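Local coordinates for AB hydrolase-1 domain-containing protein (Parabacteroides distasonis, PDB 4Q34) that is a putative esterase of the alpha/beta hydrolase family, probably hydrolysing ester bonds in a substrate that is not yet known, at residues G26-Y38 against Y84-T98. Residues are numbered along the deposited sequence; the frame is centred on the assembly and turned at random.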
loop_
_atom_site.group_PDB
_atom_site.type_symbol
_atom_site.label_atom_id
_atom_site.label_comp_id
_atom_site.label_asym_id
_atom_site.label_seq_id
_atom_site.Cartn_x
_atom_site.Cartn_y
_atom_site.Cartn_z
ATOM N N GLY A 26 1.741 -8.519 -29.501
ATOM C CA GLY A 26 1.815 -7.076 -29.265
ATOM C C GLY A 26 1.033 -6.603 -28.041
ATOM O O GLY A 26 0.893 -5.410 -27.812
ATOM N N HIS A 27 0.574 -7.538 -27.225
ATOM C CA HIS A 27 -0.170 -7.177 -26.016
ATOM C C HIS A 27 0.831 -6.791 -24.927
ATOM O O HIS A 27 1.944 -7.318 -24.885
ATOM C CB HIS A 27 -1.072 -8.334 -25.585
ATOM C CG HIS A 27 -2.229 -8.561 -26.512
ATOM N ND1 HIS A 27 -2.804 -9.802 -26.704
ATOM C CD2 HIS A 27 -2.891 -7.708 -27.330
ATOM C CE1 HIS A 27 -3.783 -9.697 -27.586
ATOM N NE2 HIS A 27 -3.866 -8.433 -27.969
ATOM N N THR A 28 0.428 -5.891 -24.037
ATOM C CA THR A 28 1.362 -5.352 -23.037
ATOM C C THR A 28 1.187 -5.901 -21.646
ATOM O O THR A 28 0.090 -6.309 -21.239
ATOM C CB THR A 28 1.253 -3.809 -22.959
ATOM O OG1 THR A 28 -0.108 -3.417 -22.665
ATOM C CG2 THR A 28 1.682 -3.233 -24.285
ATOM N N PHE A 29 2.271 -5.878 -20.891
ATOM C CA PHE A 29 2.179 -6.063 -19.467
ATOM C C PHE A 29 3.054 -5.055 -18.756
ATOM O O PHE A 29 4.281 -5.114 -18.827
ATOM C CB PHE A 29 2.556 -7.501 -19.074
ATOM C CG PHE A 29 2.352 -7.775 -17.627
ATOM C CD1 PHE A 29 3.359 -7.464 -16.730
ATOM C CD2 PHE A 29 1.130 -8.267 -17.155
ATOM C CE1 PHE A 29 3.207 -7.696 -15.404
ATOM C CE2 PHE A 29 0.967 -8.464 -15.765
ATOM C CZ PHE A 29 2.015 -8.199 -14.927
ATOM N N HIS A 30 2.409 -4.120 -18.083
ATOM C CA HIS A 30 3.075 -3.101 -17.308
ATOM C C HIS A 30 3.338 -3.552 -15.878
ATOM O O HIS A 30 2.406 -3.663 -15.078
ATOM C CB HIS A 30 2.220 -1.846 -17.247
ATOM C CG HIS A 30 2.047 -1.157 -18.556
ATOM N ND1 HIS A 30 1.329 -1.709 -19.590
ATOM C CD2 HIS A 30 2.492 0.045 -19.002
ATOM C CE1 HIS A 30 1.349 -0.884 -20.631
ATOM N NE2 HIS A 30 2.062 0.183 -20.303
ATOM N N GLY A 31 4.606 -3.755 -15.553
ATOM C CA GLY A 31 5.018 -4.184 -14.202
ATOM C C GLY A 31 6.339 -3.615 -13.745
ATOM O O GLY A 31 7.014 -2.879 -14.467
ATOM N N ASP A 32 6.753 -4.000 -12.548
ATOM C CA ASP A 32 8.043 -3.598 -11.980
ATOM C C ASP A 32 8.213 -2.086 -11.608
ATOM O O ASP A 32 9.316 -1.625 -11.355
ATOM C CB ASP A 32 9.223 -4.112 -12.837
ATOM C CG ASP A 32 9.489 -5.621 -12.643
ATOM O OD1 ASP A 32 8.860 -6.271 -11.753
ATOM O OD2 ASP A 32 10.337 -6.150 -13.411
ATOM N N HIS A 33 7.105 -1.353 -11.548
ATOM C CA HIS A 33 7.075 0.032 -11.057
ATOM C C HIS A 33 7.142 -0.010 -9.547
ATOM O O HIS A 33 6.890 -1.055 -8.905
ATOM C CB HIS A 33 5.767 0.705 -11.477
ATOM C CG HIS A 33 4.571 -0.152 -11.189
ATOM N ND1 HIS A 33 4.156 -1.140 -12.054
ATOM C CD2 HIS A 33 3.774 -0.258 -10.090
ATOM C CE1 HIS A 33 3.133 -1.787 -11.518
ATOM N NE2 HIS A 33 2.882 -1.267 -10.331
ATOM N N ALA A 34 7.432 1.133 -8.949
ATOM C CA ALA A 34 7.207 1.332 -7.516
ATOM C C ALA A 34 5.859 2.012 -7.361
ATOM O O ALA A 34 5.376 2.677 -8.316
ATOM C CB ALA A 34 8.300 2.219 -6.922
ATOM N N TYR A 35 5.293 1.917 -6.151
ATOM C CA TYR A 35 4.119 2.667 -5.775
ATOM C C TYR A 35 4.543 3.733 -4.770
ATOM O O TYR A 35 5.346 3.461 -3.897
ATOM C CB TYR A 35 3.043 1.789 -5.160
ATOM C CG TYR A 35 1.964 2.559 -4.410
ATOM C CD1 TYR A 35 2.104 2.819 -3.072
ATOM C CD2 TYR A 35 0.810 2.992 -5.039
ATOM C CE1 TYR A 35 1.120 3.497 -2.354
ATOM C CE2 TYR A 35 -0.187 3.680 -4.344
ATOM C CZ TYR A 35 -0.028 3.921 -2.987
ATOM O OH TYR A 35 -0.982 4.603 -2.265
ATOM N N VAL A 36 4.023 4.940 -4.931
ATOM C CA VAL A 36 4.412 6.073 -4.096
ATOM C C VAL A 36 3.178 6.784 -3.537
ATOM O O VAL A 36 2.237 7.079 -4.266
ATOM C CB VAL A 36 5.218 7.086 -4.951
ATOM C CG1 VAL A 36 5.653 8.276 -4.091
ATOM C CG2 VAL A 36 6.383 6.384 -5.605
ATOM N N PHE A 37 3.188 7.081 -2.240
ATOM C CA PHE A 37 2.179 7.969 -1.662
ATOM C C PHE A 37 2.939 9.163 -1.114
ATOM O O PHE A 37 3.958 8.985 -0.442
ATOM C CB PHE A 37 1.419 7.265 -0.535
ATOM C CG PHE A 37 0.406 8.141 0.138
ATOM C CD1 PHE A 37 -0.858 8.325 -0.383
ATOM C CD2 PHE A 37 0.721 8.764 1.346
ATOM C CE1 PHE A 37 -1.798 9.152 0.262
ATOM C CE2 PHE A 37 -0.214 9.574 1.993
ATOM C CZ PHE A 37 -1.470 9.759 1.459
ATOM N N TYR A 38 2.459 10.379 -1.380
ATOM C CA TYR A 38 3.195 11.559 -0.995
ATOM C C TYR A 38 2.289 12.576 -0.335
ATOM O O TYR A 38 1.089 12.649 -0.602
ATOM C CB TYR A 38 3.931 12.199 -2.194
ATOM C CG TYR A 38 2.985 12.963 -3.108
ATOM C CD1 TYR A 38 2.277 12.306 -4.116
ATOM C CD2 TYR A 38 2.735 14.324 -2.909
ATOM C CE1 TYR A 38 1.377 12.985 -4.922
ATOM C CE2 TYR A 38 1.841 15.002 -3.710
ATOM C CZ TYR A 38 1.158 14.329 -4.703
ATOM O OH TYR A 38 0.279 15.036 -5.501
ATOM N N TYR A 84 7.646 11.380 0.693
ATOM C CA TYR A 84 7.312 10.382 -0.292
ATOM C C TYR A 84 7.576 9.019 0.304
ATOM O O TYR A 84 8.710 8.676 0.605
ATOM C CB TYR A 84 8.149 10.573 -1.572
ATOM C CG TYR A 84 7.776 11.783 -2.340
ATOM C CD1 TYR A 84 8.123 13.036 -1.889
ATOM C CD2 TYR A 84 7.026 11.675 -3.524
ATOM C CE1 TYR A 84 7.729 14.181 -2.596
ATOM C CE2 TYR A 84 6.649 12.804 -4.234
ATOM C CZ TYR A 84 6.984 14.040 -3.760
ATOM O OH TYR A 84 6.591 15.134 -4.488
ATOM N N LEU A 85 6.522 8.253 0.527
ATOM C CA LEU A 85 6.645 6.880 1.042
ATOM C C LEU A 85 6.527 5.925 -0.145
ATOM O O LEU A 85 5.604 6.065 -0.956
ATOM C CB LEU A 85 5.530 6.572 2.064
ATOM C CG LEU A 85 5.600 7.116 3.515
ATOM C CD1 LEU A 85 4.934 6.168 4.490
ATOM C CD2 LEU A 85 7.019 7.395 3.999
ATOM N N VAL A 86 7.390 4.905 -0.211
ATOM C CA VAL A 86 7.453 4.078 -1.397
ATOM C C VAL A 86 7.282 2.602 -1.027
ATOM O O VAL A 86 7.810 2.156 0.014
ATOM C CB VAL A 86 8.817 4.301 -2.131
ATOM C CG1 VAL A 86 8.879 3.457 -3.401
ATOM C CG2 VAL A 86 9.057 5.806 -2.421
ATOM N N ASP A 87 6.555 1.861 -1.879
ATOM C CA ASP A 87 6.644 0.414 -1.966
ATOM C C ASP A 87 7.428 0.120 -3.262
ATOM O O ASP A 87 7.011 0.478 -4.374
ATOM C CB ASP A 87 5.300 -0.219 -2.054
ATOM C CG ASP A 87 4.418 0.105 -0.861
ATOM O OD1 ASP A 87 4.870 0.180 0.304
ATOM O OD2 ASP A 87 3.186 0.237 -1.102
ATOM N N GLN A 88 8.607 -0.458 -3.089
ATOM C CA GLN A 88 9.516 -0.691 -4.166
ATOM C C GLN A 88 8.919 -1.737 -5.084
ATOM O O GLN A 88 7.983 -2.424 -4.705
ATOM C CB GLN A 88 10.897 -1.110 -3.633
ATOM C CG GLN A 88 11.009 -2.592 -3.311
ATOM C CD GLN A 88 12.249 -3.023 -2.575
ATOM O OE1 GLN A 88 13.172 -2.241 -2.288
ATOM N NE2 GLN A 88 12.283 -4.333 -2.255
ATOM N N PRO A 89 9.429 -1.822 -6.328
ATOM C CA PRO A 89 9.002 -2.873 -7.284
ATOM C C PRO A 89 8.862 -4.235 -6.619
ATOM O O PRO A 89 9.724 -4.652 -5.842
ATOM C CB PRO A 89 10.132 -2.874 -8.304
ATOM C CG PRO A 89 10.596 -1.466 -8.310
ATOM C CD PRO A 89 10.637 -1.160 -6.821
ATOM N N ARG A 90 7.780 -4.918 -6.982
ATOM C CA ARG A 90 7.469 -6.293 -6.552
ATOM C C ARG A 90 7.076 -6.434 -5.086
ATOM O O ARG A 90 7.074 -7.527 -4.573
ATOM C CB ARG A 90 8.635 -7.236 -6.868
ATOM C CG ARG A 90 9.079 -7.130 -8.307
ATOM C CD ARG A 90 10.385 -7.876 -8.590
ATOM N NE ARG A 90 10.712 -7.759 -10.009
ATOM C CZ ARG A 90 11.862 -8.148 -10.573
ATOM N NH1 ARG A 90 12.833 -8.696 -9.834
ATOM N NH2 ARG A 90 12.027 -8.015 -11.895
ATOM N N ARG A 91 6.765 -5.324 -4.425
ATOM C CA ARG A 91 6.459 -5.315 -3.003
ATOM C C ARG A 91 5.131 -4.598 -2.714
ATOM O O ARG A 91 4.893 -3.440 -3.151
ATOM C CB ARG A 91 7.583 -4.644 -2.240
ATOM C CG ARG A 91 7.558 -4.891 -0.748
ATOM C CD ARG A 91 7.917 -6.328 -0.351
ATOM N NE ARG A 91 9.270 -6.742 -0.720
ATOM C CZ ARG A 91 10.411 -6.355 -0.136
ATOM N NH1 ARG A 91 10.444 -5.446 0.857
ATOM N NH2 ARG A 91 11.558 -6.848 -0.585
ATOM N N GLY A 92 4.274 -5.232 -1.937
ATOM C CA GLY A 92 3.038 -4.577 -1.449
ATOM C C GLY A 92 2.151 -4.080 -2.584
ATOM O O GLY A 92 1.850 -4.841 -3.467
ATOM N N ASN A 93 1.782 -2.785 -2.549
ATOM C CA ASN A 93 0.952 -2.186 -3.599
ATOM C C ASN A 93 1.619 -2.197 -4.982
ATOM O O ASN A 93 0.947 -2.028 -6.009
ATOM C CB ASN A 93 0.634 -0.753 -3.225
ATOM C CG ASN A 93 -0.340 -0.639 -2.051
ATOM O OD1 ASN A 93 -1.013 -1.583 -1.674
ATOM N ND2 ASN A 93 -0.442 0.572 -1.502
ATOM N N ALA A 94 2.941 -2.378 -4.992
ATOM C CA ALA A 94 3.694 -2.548 -6.252
ATOM C C ALA A 94 3.896 -4.015 -6.570
ATOM O O ALA A 94 4.898 -4.375 -7.151
ATOM C CB ALA A 94 5.023 -1.825 -6.174
ATOM N N GLY A 95 2.940 -4.850 -6.178
ATOM C CA GLY A 95 3.033 -6.309 -6.380
ATOM C C GLY A 95 2.987 -6.805 -7.792
ATOM O O GLY A 95 3.272 -7.963 -8.025
ATOM N N ARG A 96 2.632 -5.950 -8.744
ATOM C CA ARG A 96 2.543 -6.318 -10.165
ATOM C C ARG A 96 3.954 -6.359 -10.754
ATOM O O ARG A 96 4.389 -5.425 -11.438
ATOM C CB ARG A 96 1.649 -5.331 -10.928
ATOM C CG ARG A 96 1.374 -5.730 -12.379
ATOM C CD ARG A 96 0.346 -4.805 -12.919
ATOM N NE ARG A 96 -0.065 -5.075 -14.322
ATOM C CZ ARG A 96 -1.029 -5.906 -14.716
ATOM N NH1 ARG A 96 -1.681 -6.685 -13.871
ATOM N NH2 ARG A 96 -1.337 -5.995 -16.015
ATOM N N GLY A 97 4.666 -7.447 -10.459
ATOM C CA GLY A 97 6.003 -7.691 -11.019
ATOM C C GLY A 97 5.893 -8.349 -12.370
ATOM O O GLY A 97 4.813 -8.731 -12.788
ATOM N N THR A 98 7.036 -8.497 -13.043
ATOM C CA THR A 98 7.111 -9.059 -14.373
ATOM C C THR A 98 7.463 -10.549 -14.368
ATOM O O THR A 98 7.534 -11.170 -15.446
ATOM C CB THR A 98 8.164 -8.307 -15.195
ATOM O OG1 THR A 98 9.422 -8.391 -14.508
ATOM C CG2 THR A 98 7.718 -6.818 -15.384
HETATM O O HOH W 1 1.229 -3.113 -8.573
HETATM O O HOH W 2 6.318 -3.729 -9.448
#
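Strand 34-38 pairs antiparallel with strand 84-87 in the central sheet, and Tyr35 and Phe37 make the hydrogen-bonded pairs with Asp87 and Leu85. Tyr38 CB sits over one face of the Tyr84 ring, 3.6 Å from its centroid, and Val36 CG1 meets that ring's edge. Asn93 ND2 lies over one face of the Tyr35 ring, its amide plane nearly perpendicular (89°). This is the mixed sheet of the alpha/beta hydrolase fold: strand 84-87 also runs parallel to strand 49-52. The chain turns at 88-91, and residues 94-98 then run on along residues 33 back to 29. There the buried carboxylate of Asp32 takes four bonds. Arg90 grips it side-on, NE to Asp32 OD1 and NH2 to Asp32 OD2, each at 2.9 Å, while Arg90 NH1 bonds Thr150 O and Glu99. Thr98 N and OG1 reach the same two oxygens from the opposite face, with Thr98 OG1 2.7 Å from Asp32 OD2. With an alanine at Asp32, the NE and NH2 side of Arg90 would probably lose its charged mate, and Thr98 N and OG1 their acceptors. Arg96 CG stands anti to the backbone N (chi1 -173°), and the extended chain lays the guanidinium flat on Phe29, centres 4.1 Å apart. Arg96 NE donates to His30 O at 2.9 Å, while Arg96 NH2 forms a salt bridge with Glu109 of the second subunit.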